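Local coordinates for thioesterase domain-containing protein (Pseudomonas aeruginosa, PDB 3F1T) that probably hydrolyses acyl-CoA thioesters as a hot-dog-fold thioesterase, possibly acting on 1,4-dihydroxy-2-naphthoyl-CoA, although its true substrate is not established, at residues 18-22 with 23-27; 52-55 with 56-60; 73-76 with 77-81; 107-111 with 112-116. One frame throughout, in Å; residues are numbered along the deposited sequence.

Interaction 1. Residues 18-22 with 23-27; sequences RHCQV and LGLTV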
loop_
_atom_site.group_PDB
_atom_site.type_symbol
_atom_site.label_atom_id
_atom_site.label_comp_id
_atom_site.label_asym_id
_atom_site.label_seq_id
_atom_site.Cartn_x
_atom_site.Cartn_y
_atom_site.Cartn_z
ATOM N N ARG B 18 16.047 2.295 -20.576
ATOM C CA ARG B 18 17.496 2.448 -20.713
ATOM C C ARG B 18 18.119 2.834 -19.379
ATOM O O ARG B 18 19.237 2.422 -19.060
ATOM C CB ARG B 18 17.835 3.486 -21.789
ATOM N N HIS B 19 17.347 3.539 -18.560
ATOM C CA HIS B 19 17.883 4.138 -17.337
ATOM C C HIS B 19 18.229 3.075 -16.293
ATOM O O HIS B 19 19.018 3.316 -15.371
ATOM C CB HIS B 19 16.908 5.177 -16.767
ATOM C CG HIS B 19 15.653 4.589 -16.198
ATOM N ND1 HIS B 19 15.593 4.050 -14.929
ATOM C CD2 HIS B 19 14.380 4.589 -16.663
ATOM C CE1 HIS B 19 14.357 3.656 -14.674
ATOM N NE2 HIS B 19 13.600 3.976 -15.709
ATOM N N CYS B 20 17.732 1.868 -16.513
ATOM C CA CYS B 20 17.975 0.777 -15.589
ATOM C C CYS B 20 18.738 -0.364 -16.255
ATOM O O CYS B 20 18.922 -1.419 -15.656
ATOM C CB CYS B 20 16.652 0.272 -15.018
ATOM S SG CYS B 20 15.716 -0.809 -16.122
ATOM N N GLN B 21 19.175 -0.152 -17.498
ATOM C CA GLN B 21 19.902 -1.182 -18.248
ATOM C C GLN B 21 21.226 -1.483 -17.559
ATOM O O GLN B 21 21.805 -2.552 -17.743
ATOM C CB GLN B 21 20.156 -0.727 -19.686
ATOM C CG GLN B 21 18.907 -0.719 -20.556
ATOM C CD GLN B 21 18.702 -2.022 -21.308
ATOM O OE1 GLN B 21 19.409 -2.311 -22.276
ATOM N NE2 GLN B 21 17.706 -2.800 -20.887
ATOM N N VAL B 22 21.593 -0.593 -16.644
ATOM C CA VAL B 22 22.828 -0.684 -15.878
ATOM C C VAL B 22 22.758 -1.789 -14.831
ATOM O O VAL B 22 23.783 -2.355 -14.447
ATOM C CB VAL B 22 23.120 0.669 -15.215
ATOM C CG1 VAL B 22 22.238 1.748 -15.874
ATOM C CG2 VAL B 22 22.862 0.616 -13.718
ATOM N N LEU B 23 21.531 -2.214 -14.540
ATOM C CA LEU B 23 21.228 -3.276 -13.572
ATOM C C LEU B 23 21.363 -4.673 -14.186
ATOM O O LEU B 23 21.366 -5.671 -13.471
ATOM C CB LEU B 23 19.801 -3.092 -13.043
ATOM C CG LEU B 23 19.503 -2.574 -11.628
ATOM C CD1 LEU B 23 20.583 -1.677 -11.054
ATOM C CD2 LEU B 23 18.147 -1.877 -11.569
ATOM N N GLY B 24 21.486 -4.750 -15.510
ATOM C CA GLY B 24 21.652 -6.044 -16.173
ATOM C C GLY B 24 20.403 -6.909 -16.097
ATOM O O GLY B 24 20.488 -8.134 -16.163
ATOM N N LEU B 25 19.235 -6.276 -15.979
ATOM C CA LEU B 25 17.984 -7.011 -15.814
ATOM C C LEU B 25 17.744 -7.837 -17.089
ATOM O O LEU B 25 18.150 -7.412 -18.171
ATOM C CB LEU B 25 16.841 -6.016 -15.599
ATOM C CG LEU B 25 16.241 -5.894 -14.202
ATOM C CD1 LEU B 25 17.270 -6.007 -13.100
ATOM C CD2 LEU B 25 15.391 -4.648 -14.051
ATOM N N THR B 26 17.334 -9.098 -16.929
ATOM C CA THR B 26 16.977 -9.946 -18.078
ATOM C C THR B 26 15.603 -10.589 -17.902
ATOM O O THR B 26 15.152 -10.787 -16.771
ATOM C CB THR B 26 18.003 -11.086 -18.324
ATOM O OG1 THR B 26 18.123 -11.879 -17.147
ATOM C CG2 THR B 26 19.368 -10.530 -18.709
ATOM N N VAL B 27 14.954 -10.916 -19.022
ATOM C CA VAL B 27 13.725 -11.701 -19.004
ATOM C C VAL B 27 14.060 -13.171 -19.130
ATOM O O VAL B 27 14.544 -13.614 -20.171
ATOM C CB VAL B 27 12.779 -11.346 -20.186
ATOM C CG1 VAL B 27 11.431 -12.043 -20.013
ATOM C CG2 VAL B 27 12.583 -9.860 -20.293
HETATM O O HOH W 1 18.276 -3.572 -16.876
#

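Interaction 2. Residues 52-55 with 56-60; sequences GVVH and GGAIT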
loop_
_atom_site.group_PDB
_atom_site.type_symbol
_atom_site.label_atom_id
_atom_site.label_comp_id
_atom_site.label_asym_id
_atom_site.label_seq_id
_atom_site.Cartn_x
_atom_site.Cartn_y
_atom_site.Cartn_z
ATOM N N GLY B 52 28.506 -8.772 -1.271
ATOM C CA GLY B 52 27.423 -9.377 -2.052
ATOM C C GLY B 52 26.010 -8.948 -1.680
ATOM O O GLY B 52 25.040 -9.618 -2.039
ATOM N N VAL B 53 25.885 -7.827 -0.973
ATOM C CA VAL B 53 24.578 -7.344 -0.528
ATOM C C VAL B 53 23.870 -6.517 -1.604
ATOM O O VAL B 53 24.415 -5.538 -2.122
ATOM C CB VAL B 53 24.670 -6.531 0.787
ATOM C CG1 VAL B 53 23.303 -5.985 1.177
ATOM C CG2 VAL B 53 25.239 -7.395 1.909
ATOM N N VAL B 54 22.651 -6.928 -1.938
ATOM C CA VAL B 54 21.840 -6.240 -2.938
ATOM C C VAL B 54 21.061 -5.067 -2.339
ATOM O O VAL B 54 20.375 -5.208 -1.322
ATOM C CB VAL B 54 20.857 -7.212 -3.624
ATOM C CG1 VAL B 54 19.818 -6.447 -4.425
ATOM C CG2 VAL B 54 21.620 -8.191 -4.502
ATOM N N HIS B 55 21.139 -3.924 -3.015
ATOM C CA HIS B 55 20.401 -2.738 -2.633
ATOM C C HIS B 55 18.885 -2.927 -2.820
ATOM O O HIS B 55 18.419 -3.311 -3.907
ATOM C CB HIS B 55 20.903 -1.546 -3.451
ATOM C CG HIS B 55 20.166 -0.275 -3.182
ATOM N ND1 HIS B 55 19.914 0.183 -1.905
ATOM C CD2 HIS B 55 19.668 0.664 -4.026
ATOM C CE1 HIS B 55 19.217 1.306 -1.975
ATOM N NE2 HIS B 55 19.057 1.621 -3.249
ATOM N N GLY B 56 18.119 -2.533 -1.801
ATOM C CA GLY B 56 16.663 -2.612 -1.847
ATOM C C GLY B 56 16.066 -1.895 -3.037
ATOM O O GLY B 56 15.083 -2.350 -3.605
ATOM N N GLY B 57 16.629 -0.747 -3.402
ATOM C CA GLY B 57 16.104 0.025 -4.534
ATOM C C GLY B 57 16.267 -0.659 -5.879
ATOM O O GLY B 57 15.517 -0.391 -6.813
ATOM N N ALA B 58 17.271 -1.526 -5.983
ATOM C CA ALA B 58 17.433 -2.400 -7.148
ATOM C C ALA B 58 16.253 -3.350 -7.297
ATOM O O ALA B 58 15.744 -3.558 -8.404
ATOM C CB ALA B 58 18.760 -3.192 -7.054
ATOM N N ILE B 59 15.860 -3.971 -6.184
ATOM C CA ILE B 59 14.740 -4.902 -6.169
ATOM C C ILE B 59 13.404 -4.231 -6.435
ATOM O O ILE B 59 12.575 -4.791 -7.138
ATOM C CB ILE B 59 14.662 -5.694 -4.858
ATOM C CG1 ILE B 59 15.828 -6.679 -4.769
ATOM C CG2 ILE B 59 13.333 -6.432 -4.764
ATOM C CD1 ILE B 59 16.249 -6.959 -3.355
ATOM N N THR B 60 13.258 -2.976 -6.019
ATOM C CA THR B 60 12.105 -2.179 -6.431
ATOM C C THR B 60 12.025 -2.071 -7.941
ATOM O O THR B 60 10.946 -2.167 -8.526
ATOM C CB THR B 60 12.170 -0.737 -5.868
ATOM O OG1 THR B 60 11.983 -0.775 -4.454
ATOM C CG2 THR B 60 11.079 0.139 -6.499
#

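Interaction 3. Residues 73-76 with 77-81; sequences CVLP and DFEIC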
loop_
_atom_site.group_PDB
_atom_site.type_symbol
_atom_site.label_atom_id
_atom_site.label_comp_id
_atom_site.label_asym_id
_atom_site.label_seq_id
_atom_site.Cartn_x
_atom_site.Cartn_y
_atom_site.Cartn_z
ATOM N N CYS B 73 1.443 -10.066 -21.078
ATOM C CA CYS B 73 0.854 -11.388 -21.015
ATOM C C CYS B 73 -0.617 -11.324 -21.330
ATOM O O CYS B 73 -1.242 -12.355 -21.528
ATOM C CB CYS B 73 1.050 -12.015 -19.641
ATOM S SG CYS B 73 2.786 -12.258 -19.211
ATOM N N VAL B 74 -1.206 -10.134 -21.219
ATOM C CA VAL B 74 -2.644 -10.003 -21.418
ATOM C C VAL B 74 -3.050 -9.080 -22.552
ATOM O O VAL B 74 -4.224 -8.995 -22.881
ATOM C CB VAL B 74 -3.383 -9.577 -20.138
ATOM C CG1 VAL B 74 -3.289 -10.670 -19.086
ATOM C CG2 VAL B 74 -2.849 -8.240 -19.618
ATOM N N LEU B 75 -2.119 -8.272 -23.034
ATOM C CA LEU B 75 -2.443 -7.319 -24.077
ATOM C C LEU B 75 -2.184 -7.924 -25.438
ATOM O O LEU B 75 -1.193 -8.632 -25.627
ATOM C CB LEU B 75 -1.645 -6.034 -23.897
ATOM C CG LEU B 75 -1.990 -5.287 -22.611
ATOM C CD1 LEU B 75 -1.212 -3.993 -22.514
ATOM C CD2 LEU B 75 -3.496 -5.019 -22.560
ATOM N N PRO B 76 -3.132 -7.730 -26.367
ATOM C CA PRO B 76 -2.963 -8.198 -27.737
ATOM C C PRO B 76 -1.865 -7.442 -28.483
ATOM O O PRO B 76 -1.063 -8.052 -29.190
ATOM C CB PRO B 76 -4.342 -7.953 -28.374
ATOM C CG PRO B 76 -5.013 -6.933 -27.496
ATOM C CD PRO B 76 -4.482 -7.194 -26.114
ATOM N N ASP B 77 -1.744 -6.147 -28.229
ATOM C CA ASP B 77 -0.725 -5.354 -28.899
ATOM C C ASP B 77 0.371 -4.914 -27.947
ATOM O O ASP B 77 0.143 -4.776 -26.754
ATOM C CB ASP B 77 -1.360 -4.142 -29.567
ATOM C CG ASP B 77 -2.532 -4.521 -30.426
ATOM O OD1 ASP B 77 -2.327 -5.300 -31.389
ATOM O OD2 ASP B 77 -3.676 -4.185 -30.042
ATOM N N PHE B 78 1.577 -4.751 -28.476
ATOM C CA PHE B 78 2.671 -4.175 -27.712
ATOM C C PHE B 78 2.309 -2.759 -27.292
ATOM O O PHE B 78 1.957 -1.917 -28.125
ATOM C CB PHE B 78 3.968 -4.185 -28.530
ATOM C CG PHE B 78 5.148 -3.577 -27.812
ATOM C CD1 PHE B 78 5.308 -3.745 -26.446
ATOM C CD2 PHE B 78 6.098 -2.851 -28.500
ATOM C CE1 PHE B 78 6.360 -3.120 -25.773
ATOM C CE2 PHE B 78 7.216 -2.335 -27.851
ATOM C CZ PHE B 78 7.346 -2.470 -26.488
ATOM N N GLU B 79 2.371 -2.509 -25.988
ATOM C CA GLU B 79 2.340 -1.147 -25.490
ATOM C C GLU B 79 3.004 -1.039 -24.122
ATOM O O GLU B 79 3.175 -2.037 -23.412
ATOM C CB GLU B 79 0.904 -0.627 -25.443
ATOM C CG GLU B 79 -0.025 -1.441 -24.572
ATOM C CD GLU B 79 -1.410 -0.838 -24.465
ATOM O OE1 GLU B 79 -1.568 0.169 -23.743
ATOM O OE2 GLU B 79 -2.351 -1.402 -25.064
ATOM N N ILE B 80 3.463 0.164 -23.799
ATOM C CA ILE B 80 4.085 0.423 -22.504
ATOM C C ILE B 80 3.079 1.104 -21.583
ATOM O O ILE B 80 2.482 2.116 -21.958
ATOM C CB ILE B 80 5.331 1.299 -22.665
ATOM C CG1 ILE B 80 6.419 0.521 -23.417
ATOM C CG2 ILE B 80 5.805 1.828 -21.316
ATOM C CD1 ILE B 80 7.448 1.396 -24.100
ATOM N N CYS B 81 2.805 0.467 -20.442
ATOM C CA CYS B 81 1.707 0.859 -19.545
ATOM C C CYS B 81 2.258 1.534 -18.287
ATOM O O CYS B 81 2.938 0.893 -17.482
ATOM C CB CYS B 81 0.881 -0.370 -19.132
ATOM S SG CYS B 81 -0.086 -1.156 -20.437
#

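Interaction 4. Residues 107-111 with 112-116; sequences YRVTP and NVIFT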
loop_
_atom_site.group_PDB
_atom_site.type_symbol
_atom_site.label_atom_id
_atom_site.label_comp_id
_atom_site.label_asym_id
_atom_site.label_seq_id
_atom_site.Cartn_x
_atom_site.Cartn_y
_atom_site.Cartn_z
ATOM N N TYR B 107 -3.783 -10.267 -12.748
ATOM C CA TYR B 107 -4.913 -10.961 -12.135
ATOM C C TYR B 107 -6.251 -10.259 -12.398
ATOM O O TYR B 107 -7.320 -10.868 -12.257
ATOM C CB TYR B 107 -4.680 -11.170 -10.634
ATOM C CG TYR B 107 -4.665 -9.898 -9.820
ATOM C CD1 TYR B 107 -5.842 -9.367 -9.297
ATOM C CD2 TYR B 107 -3.474 -9.246 -9.533
ATOM C CE1 TYR B 107 -5.842 -8.178 -8.609
ATOM C CE2 TYR B 107 -3.457 -8.090 -8.761
ATOM C CZ TYR B 107 -4.636 -7.609 -8.243
ATOM O OH TYR B 107 -4.634 -6.454 -7.495
ATOM N N ARG B 108 -6.188 -9.019 -12.888
ATOM C CA ARG B 108 -7.386 -8.338 -13.372
ATOM C C ARG B 108 -7.075 -7.331 -14.467
ATOM O O ARG B 108 -6.093 -6.575 -14.381
ATOM C CB ARG B 108 -8.132 -7.633 -12.234
ATOM C CG ARG B 108 -9.536 -7.184 -12.650
ATOM C CD ARG B 108 -10.150 -6.242 -11.647
ATOM N NE ARG B 108 -10.323 -6.887 -10.349
ATOM C CZ ARG B 108 -9.589 -6.604 -9.282
ATOM N NH1 ARG B 108 -8.692 -5.625 -9.345
ATOM N NH2 ARG B 108 -9.821 -7.224 -8.133
ATOM N N VAL B 109 -7.923 -7.335 -15.491
ATOM C CA VAL B 109 -7.820 -6.423 -16.626
ATOM C C VAL B 109 -9.153 -5.726 -16.822
ATOM O O VAL B 109 -10.169 -6.376 -17.010
ATOM C CB VAL B 109 -7.477 -7.177 -17.923
ATOM C CG1 VAL B 109 -7.348 -6.203 -19.086
ATOM C CG2 VAL B 109 -6.179 -7.974 -17.743
ATOM N N THR B 110 -9.159 -4.403 -16.681
ATOM C CA THR B 110 -10.293 -3.593 -17.109
ATOM C C THR B 110 -9.943 -2.866 -18.414
ATOM O O THR B 110 -8.840 -3.025 -18.927
ATOM C CB THR B 110 -10.706 -2.590 -16.006
ATOM O OG1 THR B 110 -9.760 -1.515 -15.944
ATOM C CG2 THR B 110 -10.750 -3.274 -14.641
ATOM N N PRO B 111 -10.915 -2.156 -19.011
ATOM C CA PRO B 111 -10.636 -1.475 -20.262
ATOM C C PRO B 111 -9.410 -0.551 -20.247
ATOM O O PRO B 111 -8.701 -0.469 -21.255
ATOM C CB PRO B 111 -11.921 -0.696 -20.515
ATOM C CG PRO B 111 -12.970 -1.575 -19.948
ATOM C CD PRO B 111 -12.360 -2.184 -18.718
ATOM N N ASN B 112 -9.123 0.085 -19.112
ATOM C CA ASN B 112 -7.984 1.011 -19.039
ATOM C C ASN B 112 -6.960 0.749 -17.932
ATOM O O ASN B 112 -5.954 1.449 -17.832
ATOM C CB ASN B 112 -8.458 2.464 -19.005
ATOM C CG ASN B 112 -9.070 2.905 -20.326
ATOM O OD1 ASN B 112 -8.366 3.042 -21.329
ATOM N ND2 ASN B 112 -10.394 2.990 -20.372
ATOM N N VAL B 113 -7.172 -0.298 -17.142
ATOM C CA VAL B 113 -6.278 -0.585 -16.029
ATOM C C VAL B 113 -5.971 -2.075 -15.978
ATOM O O VAL B 113 -6.840 -2.907 -16.256
ATOM C CB VAL B 113 -6.900 -0.154 -14.685
ATOM C CG1 VAL B 113 -5.871 -0.264 -13.567
ATOM C CG2 VAL B 113 -7.464 1.252 -14.770
ATOM N N ILE B 114 -4.706 -2.406 -15.737
ATOM C CA ILE B 114 -4.295 -3.791 -15.473
ATOM C C ILE B 114 -3.694 -3.899 -14.091
ATOM O O ILE B 114 -3.005 -2.989 -13.644
ATOM C CB ILE B 114 -3.250 -4.277 -16.483
ATOM C CG1 ILE B 114 -3.805 -4.122 -17.903
ATOM C CG2 ILE B 114 -2.859 -5.724 -16.190
ATOM C CD1 ILE B 114 -2.868 -4.578 -18.986
ATOM N N PHE B 115 -4.170 -4.894 -13.350
ATOM C CA PHE B 115 -3.743 -5.146 -11.980
ATOM C C PHE B 115 -2.909 -6.422 -11.947
ATOM O O PHE B 115 -3.280 -7.442 -12.530
ATOM C CB PHE B 115 -4.961 -5.341 -11.069
ATOM C CG PHE B 115 -5.829 -4.110 -10.931
ATOM C CD1 PHE B 115 -6.802 -3.816 -11.877
ATOM C CD2 PHE B 115 -5.663 -3.244 -9.856
ATOM C CE1 PHE B 115 -7.608 -2.700 -11.744
ATOM C CE2 PHE B 115 -6.476 -2.126 -9.713
ATOM C CZ PHE B 115 -7.454 -1.863 -10.664
ATOM N N THR B 116 -1.805 -6.378 -11.215
ATOM C CA THR B 116 -0.846 -7.444 -11.309
ATOM C C THR B 116 -0.201 -7.706 -9.949
ATOM O O THR B 116 -0.120 -6.818 -9.115
ATOM C CB THR B 116 0.209 -7.159 -12.394
ATOM O OG1 THR B 116 0.940 -8.363 -12.671
ATOM C CG2 THR B 116 1.157 -6.087 -11.962
#

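Interaction 1. Residues 18-22 with 23-27
A 3-10 turn that leads into the first strand of the hot-dog sheet brings Cys20 and Gln21 back against Leu23 and Gly24. Its signature is two successive i to i+3 backbone hydrogen bonds: Leu23 N donates to Cys20 O at 2.9 Å, and Gly24 N to Gln21 O at 3.1 Å. Gly24, with phi at 69°, then swings the chain out of the turn. Cys20 O has a second task, since water 1 donates to it at 2.6 Å and accepts from Leu25 N at 3.0 Å, so a single solvent molecule extends the reach of Cys20 O from Leu23 to Leu25. Side chains add looser apolar contacts. Leu23 CD2 lies 4.3 Å from Cys20 CB, and Leu25 CD2 is 4.4 Å from Cys20 SG, so the two leucines present one methyl each to the same cysteine. Val22 CG2 lies 4.2 Å from Leu23 CD1. At the start of the turn His19 bonds through NE2 to ND1 of His55 of the second subunit. Within the subunit, Leu23 and Leu25 both pack on Leu39 of strand 34-39, while Cys20 and Leu23 touch Thr61 of helix 56-70.

Interaction 2. Residues 52-55 with 56-60
The imidazole of His55 lies with one face over the first turn of helix 56-70: Gly57 N sits 3.3 Å above the ring plane, over its centre, and Gly56 C is over the same face. Ala58 N approaches this ring obliquely. The ring reaches that place because CG stands trans to the backbone N (chi1 177°), which folds it over the peptides that follow. Gly57 presents bare backbone to the ring. The backbone of His55 serves the same helix end. Its carbonyl O receives two weak bonds, from Ala58 N at 3.0 Å and from Ile59 N at 3.5 Å, the former clearly bent at 129°. The other side chains of the contact are aliphatic: Val54 CG1 meets Ile59 CD1 at 3.8 Å, the two side chains crossing at about a right angle, and Ala58 CB lies 4.3 Å from Val54 CG1. Tyr41 touches Val54, Tyr90 of strand 83-90 touches Ile59, and Leu17 of the second subunit packs on His55. His55 occupies the N-cap position, yet what it offers the helix here is its carbonyl and the face of its ring. The helix start thus meets one residue in two ways, with peptide N-H groups of its first turn lying against the ring face and those of Ala58 and Ile59 sharing the carbonyl O through weak bonds.

Interaction 3. Residues 73-76 with 77-81
Leu75 is the packed heart of the turn that carries the chain from helix 56-70 toward strand 83-90, and a single methyl does most of the work. Its CD1 meets the aliphatic CG of Glu79 at 3.5 Å and the sulfur SG of Cys81 at 3.7 Å. Leu75 and Glu79 cross at about a right angle, so the methyl abuts the flank of the glutamate chain; Glu79 OE2 is 3.8 Å from Leu75 CD1. The glutamate holds its CG between the backbone N and carbonyl carbon (chi1 59°) and runs extended to CD, which turns the chain back toward the leucine. Cys81 reaches the same methyl from the far end of the turn. Nearer the backbone, Leu75 CB rests 3.6 Å from Asp77 O.

The solvent side is looser. Pro76 and Asp77 are exposed neighbours at the bend, where Asp77 OD2 lies 4.0 Å from Pro76 CG and the two side chains merely slant past each other. No hydrogen bond crosses between 73-76 and 77-81. The carbonyls of Leu75 and Pro76 are instead taken by Arg9 of helix 4-15, while Arg138 touches Leu75 and Glu79. The turn is therefore closed on itself by apolar contact and tied by an arginine to the neighbouring helix, with Asp77 lying on the exposed bend.

Interaction 4. Residues 107-111 with 112-116
Tyr107 and Arg108 both stand opposite Phe115, a classic beta bulge in the hairpin of strands 100-109 and 113-121, their two backbone N-H groups sharing Phe115 O. Arg108 NH1 stands 3.5 Å above the centre of the phenyl ring, and Arg108 CZ lies 4.9 Å from its centroid, a cation-pi contact in which the guanidinium is turned steeply, 77° from the ring plane, and points an edge at it. On the other partner, Phe115 CB presses on a face of the Tyr107 ring, off-centre toward the rim, a CH-pi contact with CB 4.0 Å from the centroid. The phenol gets there because its CG is wedged between the backbone N and the carbonyl carbon (chi1 67°), laying the ring back across the partner strand. Thr110 CG2 comes to the edge of the phenyl ring.

Behind these side chains the backbone sets the register. Phe115 O takes Tyr107 N at 2.9 Å and a weaker bond from Arg108 N, while Phe115 N returns a nearly straight bond to Arg108 O at 2.8 Å. Val109 and Ile114 form the next, non-hydrogen-bonded pair, facing Val74. Further out, Arg108 NH2 bonds to Tyr90 O of the fourth subunit, and Leu84 of the third subunit packs on Phe115. A bound magnesium ion lies about 3 Å from the side chain of Thr110. At the turn itself Val113 O is gripped twice, by Thr110 N at 2.8 Å and by Thr110 OG1 at 3.2 Å.

In the fold
Four local contacts show how chemistry follows position in this hot-dog subunit. Interactions 1 and 2, with centres about 13 Å apart, both face the second subunit; the turn of interaction 1 has two good i to i+3 bonds, whereas the helix start of interaction 2 has only weak ones to its carbonyl. Interactions 3 and 4 lie on the same side of the chain's centre and touch: Leu75 CD2 and Val74 CG2 each come within 3.7 Å of Ile114 CD1. Their means differ, since 73-81 is held across the turn by apolar packing, whereas 107-116 adds sheet hydrogen bonds and aromatic contacts. All four are partly buried, with exposed residues in interactions 1, 3 and 4, and interaction 4 borders the third and fourth subunits.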